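Local coordinates for protein peptide methionine sulfoxide reductase msrA/msrB (Neisseria gonorrhoeae, PDB 2H30) that reduces methionine sulfoxide in peptides, its thioredoxin-like N-terminal domain probably passing electrons from DsbD to the downstream reductase domains, at residues Lys39-Cys53 and Leu117-Lys130. The protein carries 2 engineered substitutions. Residues are numbered along the deposited sequence; the frame is centred on the assembly and turned at random.
Sequences KPTLIKFWASWCPLC and LNISVYPSWALIGK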
loop_
_atom_site.group_PDB
_atom_site.type_symbol
_atom_site.label_atom_id
_atom_site.label_comp_id
_atom_site.label_asym_id
_atom_site.label_seq_id
_atom_site.Cartn_x
_atom_site.Cartn_y
_atom_site.Cartn_z
ATOM N N LYS A 39 14.423 -1.713 -6.113
ATOM C CA LYS A 39 13.100 -1.557 -6.708
ATOM C C LYS A 39 12.401 -0.399 -5.999
ATOM O O LYS A 39 12.537 -0.277 -4.798
ATOM C CB LYS A 39 12.253 -2.811 -6.494
ATOM C CG LYS A 39 12.674 -4.020 -7.305
ATOM C CD LYS A 39 11.675 -5.112 -7.111
ATOM C CE LYS A 39 12.138 -6.353 -7.803
ATOM N NZ LYS A 39 11.131 -7.442 -7.782
ATOM N N PRO A 40 11.606 0.375 -6.742
ATOM C CA PRO A 40 10.706 1.329 -6.019
ATOM C C PRO A 40 9.589 0.524 -5.342
ATOM O O PRO A 40 9.378 -0.624 -5.684
ATOM C CB PRO A 40 10.113 2.178 -7.145
ATOM C CG PRO A 40 10.146 1.257 -8.387
ATOM C CD PRO A 40 11.399 0.392 -8.206
ATOM N N THR A 41 8.855 1.161 -4.438
ATOM C CA THR A 41 7.766 0.515 -3.744
ATOM C C THR A 41 6.518 1.336 -3.957
ATOM O O THR A 41 6.496 2.574 -3.732
ATOM C CB THR A 41 8.077 0.398 -2.242
ATOM O OG1 THR A 41 9.252 -0.458 -2.121
ATOM C CG2 THR A 41 6.951 -0.313 -1.492
ATOM N N LEU A 42 5.458 0.638 -4.385
ATOM C CA LEU A 42 4.152 1.292 -4.591
ATOM C C LEU A 42 3.283 0.814 -3.455
ATOM O O LEU A 42 3.105 -0.406 -3.276
ATOM C CB LEU A 42 3.582 0.854 -5.952
ATOM C CG LEU A 42 2.220 1.472 -6.207
ATOM C CD1 LEU A 42 2.253 3.018 -6.293
ATOM C CD2 LEU A 42 1.759 0.784 -7.548
ATOM N N ILE A 43 2.804 1.757 -2.641
ATOM C CA ILE A 43 2.077 1.397 -1.406
ATOM C C ILE A 43 0.641 1.852 -1.494
ATOM O O ILE A 43 0.389 3.039 -1.773
ATOM C CB ILE A 43 2.676 2.089 -0.180
ATOM C CG1 ILE A 43 4.167 1.729 -0.056
ATOM C CG2 ILE A 43 1.885 1.694 1.085
ATOM C CD1 ILE A 43 4.835 2.558 1.045
ATOM N N LYS A 44 -0.278 0.956 -1.252
ATOM C CA LYS A 44 -1.726 1.329 -1.184
ATOM C C LYS A 44 -2.140 1.387 0.295
ATOM O O LYS A 44 -2.004 0.336 0.974
ATOM C CB LYS A 44 -2.572 0.251 -1.856
ATOM C CG LYS A 44 -4.062 0.685 -1.869
ATOM C CD LYS A 44 -4.918 -0.365 -2.502
ATOM C CE LYS A 44 -6.242 0.378 -2.958
ATOM N NZ LYS A 44 -6.880 -0.479 -3.892
ATOM N N PHE A 45 -2.635 2.553 0.733
ATOM C CA PHE A 45 -3.169 2.726 2.099
ATOM C C PHE A 45 -4.665 2.523 2.022
ATOM O O PHE A 45 -5.345 3.098 1.149
ATOM C CB PHE A 45 -2.884 4.148 2.608
ATOM C CG PHE A 45 -1.418 4.407 2.792
ATOM C CD1 PHE A 45 -0.614 4.799 1.724
ATOM C CD2 PHE A 45 -0.845 4.183 4.028
ATOM C CE1 PHE A 45 0.771 5.009 1.942
ATOM C CE2 PHE A 45 0.535 4.417 4.261
ATOM C CZ PHE A 45 1.353 4.820 3.228
ATOM N N TRP A 46 -5.183 1.775 2.989
ATOM C CA TRP A 46 -6.606 1.451 3.003
ATOM C C TRP A 46 -7.102 1.180 4.416
ATOM O O TRP A 46 -6.304 1.132 5.363
ATOM C CB TRP A 46 -6.879 0.245 2.083
ATOM C CG TRP A 46 -6.242 -1.048 2.511
ATOM C CD1 TRP A 46 -4.929 -1.426 2.302
ATOM C CD2 TRP A 46 -6.894 -2.167 3.105
ATOM N NE1 TRP A 46 -4.729 -2.729 2.798
ATOM C CE2 TRP A 46 -5.918 -3.167 3.327
ATOM C CE3 TRP A 46 -8.200 -2.374 3.564
ATOM C CZ2 TRP A 46 -6.214 -4.406 3.880
ATOM C CZ3 TRP A 46 -8.491 -3.616 4.157
ATOM C CH2 TRP A 46 -7.516 -4.606 4.321
ATOM N N ALA A 47 -8.434 1.020 4.547
ATOM C CA ALA A 47 -9.075 0.677 5.807
ATOM C C ALA A 47 -10.217 -0.266 5.568
ATOM O O ALA A 47 -10.868 -0.208 4.514
ATOM C CB ALA A 47 -9.584 1.907 6.516
ATOM N N SER A 48 -10.489 -1.041 6.610
ATOM C CA SER A 48 -11.560 -2.080 6.558
ATOM C C SER A 48 -12.941 -1.442 6.362
ATOM O O SER A 48 -13.844 -2.101 5.830
ATOM C CB SER A 48 -11.557 -2.915 7.828
ATOM O OG SER A 48 -11.893 -2.090 8.933
ATOM N N TRP A 49 -13.105 -0.187 6.779
ATOM C CA TRP A 49 -14.419 0.451 6.738
ATOM C C TRP A 49 -14.733 1.113 5.421
ATOM O O TRP A 49 -15.809 1.746 5.293
ATOM C CB TRP A 49 -14.590 1.465 7.908
ATOM C CG TRP A 49 -13.426 2.355 8.162
ATOM C CD1 TRP A 49 -12.571 2.277 9.219
ATOM C CD2 TRP A 49 -13.014 3.500 7.387
ATOM N NE1 TRP A 49 -11.628 3.304 9.149
ATOM C CE2 TRP A 49 -11.895 4.074 8.052
ATOM C CE3 TRP A 49 -13.492 4.102 6.202
ATOM C CZ2 TRP A 49 -11.239 5.213 7.541
ATOM C CZ3 TRP A 49 -12.855 5.241 5.717
ATOM C CH2 TRP A 49 -11.744 5.782 6.405
ATOM N N CYS A 50 -13.806 1.022 4.450
ATOM C CA CYS A 50 -13.958 1.741 3.175
ATOM C C CYS A 50 -14.364 0.694 2.132
ATOM O O CYS A 50 -13.545 -0.130 1.706
ATOM C CB CYS A 50 -12.623 2.337 2.753
ATOM S SG CYS A 50 -12.870 3.117 1.124
ATOM N N PRO A 51 -15.639 0.679 1.711
ATOM C CA PRO A 51 -16.002 -0.396 0.763
ATOM C C PRO A 51 -15.311 -0.270 -0.596
ATOM O O PRO A 51 -15.119 -1.297 -1.275
ATOM C CB PRO A 51 -17.527 -0.246 0.630
ATOM C CG PRO A 51 -17.783 1.183 0.999
ATOM C CD PRO A 51 -16.818 1.487 2.097
ATOM N N LEU A 52 -14.906 0.931 -1.012
ATOM C CA LEU A 52 -14.168 1.020 -2.250
ATOM C C LEU A 52 -12.829 0.315 -2.087
ATOM O O LEU A 52 -12.398 -0.446 -2.950
ATOM C CB LEU A 52 -13.940 2.506 -2.585
ATOM C CG LEU A 52 -13.228 2.739 -3.914
ATOM C CD1 LEU A 52 -13.997 2.138 -5.122
ATOM C CD2 LEU A 52 -12.993 4.291 -4.071
ATOM N N CYS A 53 -12.156 0.614 -0.970
ATOM C CA CYS A 53 -10.919 -0.092 -0.703
ATOM C C CYS A 53 -11.129 -1.588 -0.710
ATOM O O CYS A 53 -10.331 -2.336 -1.365
ATOM C CB CYS A 53 -10.425 0.217 0.702
ATOM S SG CYS A 53 -9.681 1.871 0.835
ATOM N N LEU A 117 3.140 10.722 6.160
ATOM C CA LEU A 117 2.881 11.095 4.793
ATOM C C LEU A 117 1.669 11.993 4.615
ATOM O O LEU A 117 1.338 12.354 3.472
ATOM C CB LEU A 117 2.783 9.826 3.907
ATOM C CG LEU A 117 3.992 8.911 3.907
ATOM C CD1 LEU A 117 3.819 7.792 2.828
ATOM C CD2 LEU A 117 5.245 9.608 3.677
ATOM N N ASN A 118 1.003 12.372 5.719
ATOM C CA ASN A 118 -0.209 13.187 5.652
ATOM C C ASN A 118 -1.316 12.536 4.801
ATOM O O ASN A 118 -2.008 13.212 4.014
ATOM C CB ASN A 118 0.112 14.636 5.192
ATOM C CG ASN A 118 -1.032 15.604 5.394
ATOM O OD1 ASN A 118 -1.858 15.449 6.303
ATOM N ND2 ASN A 118 -1.108 16.597 4.516
ATOM N N ILE A 119 -1.483 11.222 5.016
ATOM C CA ILE A 119 -2.547 10.507 4.313
ATOM C C ILE A 119 -3.768 10.553 5.232
ATOM O O ILE A 119 -3.684 10.124 6.374
ATOM C CB ILE A 119 -2.115 9.116 3.870
ATOM C CG1 ILE A 119 -1.121 9.342 2.669
ATOM C CG2 ILE A 119 -3.367 8.290 3.497
ATOM C CD1 ILE A 119 -0.649 8.134 2.000
ATOM N N SER A 120 -4.882 11.047 4.694
ATOM C CA SER A 120 -6.096 11.206 5.495
ATOM C C SER A 120 -7.331 10.604 4.829
ATOM O O SER A 120 -8.437 10.542 5.454
ATOM C CB SER A 120 -6.387 12.718 5.809
ATOM O OG SER A 120 -6.365 13.450 4.583
ATOM N N VAL A 121 -7.159 10.212 3.559
ATOM C CA VAL A 121 -8.267 9.677 2.785
ATOM C C VAL A 121 -7.854 8.370 2.159
ATOM O O VAL A 121 -6.702 8.171 1.855
ATOM C CB VAL A 121 -8.830 10.639 1.747
ATOM C CG1 VAL A 121 -9.248 11.999 2.386
ATOM C CG2 VAL A 121 -7.948 10.824 0.607
ATOM N N TYR A 122 -8.819 7.487 2.045
ATOM C CA TYR A 122 -8.552 6.158 1.468
ATOM C C TYR A 122 -9.449 5.904 0.286
ATOM O O TYR A 122 -10.632 6.402 0.239
ATOM C CB TYR A 122 -8.829 5.087 2.502
ATOM C CG TYR A 122 -7.949 5.124 3.743
ATOM C CD1 TYR A 122 -6.554 5.274 3.639
ATOM C CD2 TYR A 122 -8.494 4.951 4.991
ATOM C CE1 TYR A 122 -5.734 5.207 4.790
ATOM C CE2 TYR A 122 -7.672 4.926 6.138
ATOM C CZ TYR A 122 -6.312 5.035 6.000
ATOM O OH TYR A 122 -5.477 4.959 7.069
ATOM N N PRO A 123 -8.950 5.108 -0.659
ATOM C CA PRO A 123 -7.540 4.676 -0.727
ATOM C C PRO A 123 -6.660 5.866 -1.082
ATOM O O PRO A 123 -7.145 6.890 -1.579
ATOM C CB PRO A 123 -7.531 3.697 -1.912
ATOM C CG PRO A 123 -8.794 3.995 -2.676
ATOM C CD PRO A 123 -9.759 4.692 -1.826
ATOM N N SER A 124 -5.389 5.725 -0.770
ATOM C CA SER A 124 -4.370 6.614 -1.330
ATOM C C SER A 124 -3.154 5.775 -1.601
ATOM O O SER A 124 -3.034 4.646 -1.070
ATOM C CB SER A 124 -3.949 7.705 -0.323
ATOM O OG SER A 124 -4.985 8.697 -0.224
ATOM N N TRP A 125 -2.268 6.311 -2.440
ATOM C CA TRP A 125 -1.068 5.547 -2.853
ATOM C C TRP A 125 0.166 6.370 -2.634
ATOM O O TRP A 125 0.103 7.605 -2.762
ATOM C CB TRP A 125 -1.180 5.247 -4.343
ATOM C CG TRP A 125 -2.312 4.245 -4.647
ATOM C CD1 TRP A 125 -3.682 4.524 -4.789
ATOM C CD2 TRP A 125 -2.144 2.869 -4.929
ATOM N NE1 TRP A 125 -4.341 3.337 -5.102
ATOM C CE2 TRP A 125 -3.429 2.314 -5.183
ATOM C CE3 TRP A 125 -1.034 2.024 -4.920
ATOM C CZ2 TRP A 125 -3.606 0.941 -5.498
ATOM C CZ3 TRP A 125 -1.194 0.655 -5.236
ATOM C CH2 TRP A 125 -2.495 0.125 -5.507
ATOM N N ALA A 126 1.261 5.698 -2.299
ATOM C CA ALA A 126 2.550 6.410 -2.288
ATOM C C ALA A 126 3.573 5.646 -3.095
ATOM O O ALA A 126 3.567 4.427 -3.103
ATOM C CB ALA A 126 3.042 6.607 -0.848
ATOM N N LEU A 127 4.443 6.385 -3.807
ATOM C CA LEU A 127 5.525 5.766 -4.521
ATOM C C LEU A 127 6.817 6.178 -3.768
ATOM O O LEU A 127 7.056 7.373 -3.623
ATOM C CB LEU A 127 5.526 6.239 -5.994
ATOM C CG LEU A 127 6.692 5.604 -6.784
ATOM C CD1 LEU A 127 6.300 4.186 -7.108
ATOM C CD2 LEU A 127 6.881 6.468 -7.985
ATOM N N ILE A 128 7.512 5.147 -3.325
ATOM C CA ILE A 128 8.828 5.272 -2.614
ATOM C C ILE A 128 9.910 4.860 -3.606
ATOM O O ILE A 128 9.865 3.786 -4.180
ATOM C CB ILE A 128 8.913 4.349 -1.406
ATOM C CG1 ILE A 128 7.654 4.439 -0.527
ATOM C CG2 ILE A 128 10.173 4.662 -0.570
ATOM C CD1 ILE A 128 7.380 5.832 -0.040
ATOM N N GLY A 129 10.911 5.717 -3.761
ATOM C CA GLY A 129 11.983 5.349 -4.666
ATOM C C GLY A 129 12.871 4.228 -4.130
ATOM O O GLY A 129 12.816 3.866 -2.934
ATOM N N LYS A 130 13.697 3.653 -5.022
ATOM C CA LYS A 130 14.571 2.578 -4.587
ATOM C C LYS A 130 15.547 3.002 -3.484
ATOM O O LYS A 130 15.976 2.163 -2.727
ATOM C CB LYS A 130 15.316 1.954 -5.781
ATOM C CG LYS A 130 16.223 2.909 -6.457
ATOM C CD LYS A 130 17.076 2.199 -7.531
ATOM C CE LYS A 130 18.513 1.903 -7.027
ATOM N NZ LYS A 130 19.359 3.124 -6.937
HETATM O O HOH W 1 11.744 0.592 -2.508
HETATM O O HOH W 2 -6.887 2.243 -6.011
HETATM O O HOH W 3 -3.541 2.799 6.372
#
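K44 lies across W125 where strands 41-45 and 124-128 run antiparallel in the central sheet of a thioredoxin fold. Six backbone hydrogen bonds join the strands, as reciprocal pairs between T41 and I128, I43 and A126, and F45 and S124. The longest, S124 N to F45 O, is 3.3 Å.

K44 can be followed outward along the indole. K44 CB sits over the six-membered ring of W125, 3.6 Å from the centroid and 9° off the normal. CG comes next, over CZ2 and CE2. K44 CD packs 3.5 Å from W125 CZ2. CE touches both that carbon and CB of P123. With CG anti to the backbone N (chi1 -176°) and the rest extended, the chain reaches NZ, which forms a salt bridge with E56. L42 CG meets the same indole at CE3.

F45 and I43 point to the other face of the sheet. I119 CD1 lies over one face of the F45 ring, a CH-pi contact, and I43 CG2 lies over the opposite face.

Y122, just before strand 124-128, lays its ring over the W46-A47 backbone, while W49 CH2 meets its edge. The cis peptide bond before P123 lies beside C50 and C53. These cysteines fit the CxxC redox motif of thioredoxins, and the cis-proline is a second hallmark of the fold. C50 SG caps the following helix by accepting from C53 N. C53 SG stands 3.6 Å from P123 N.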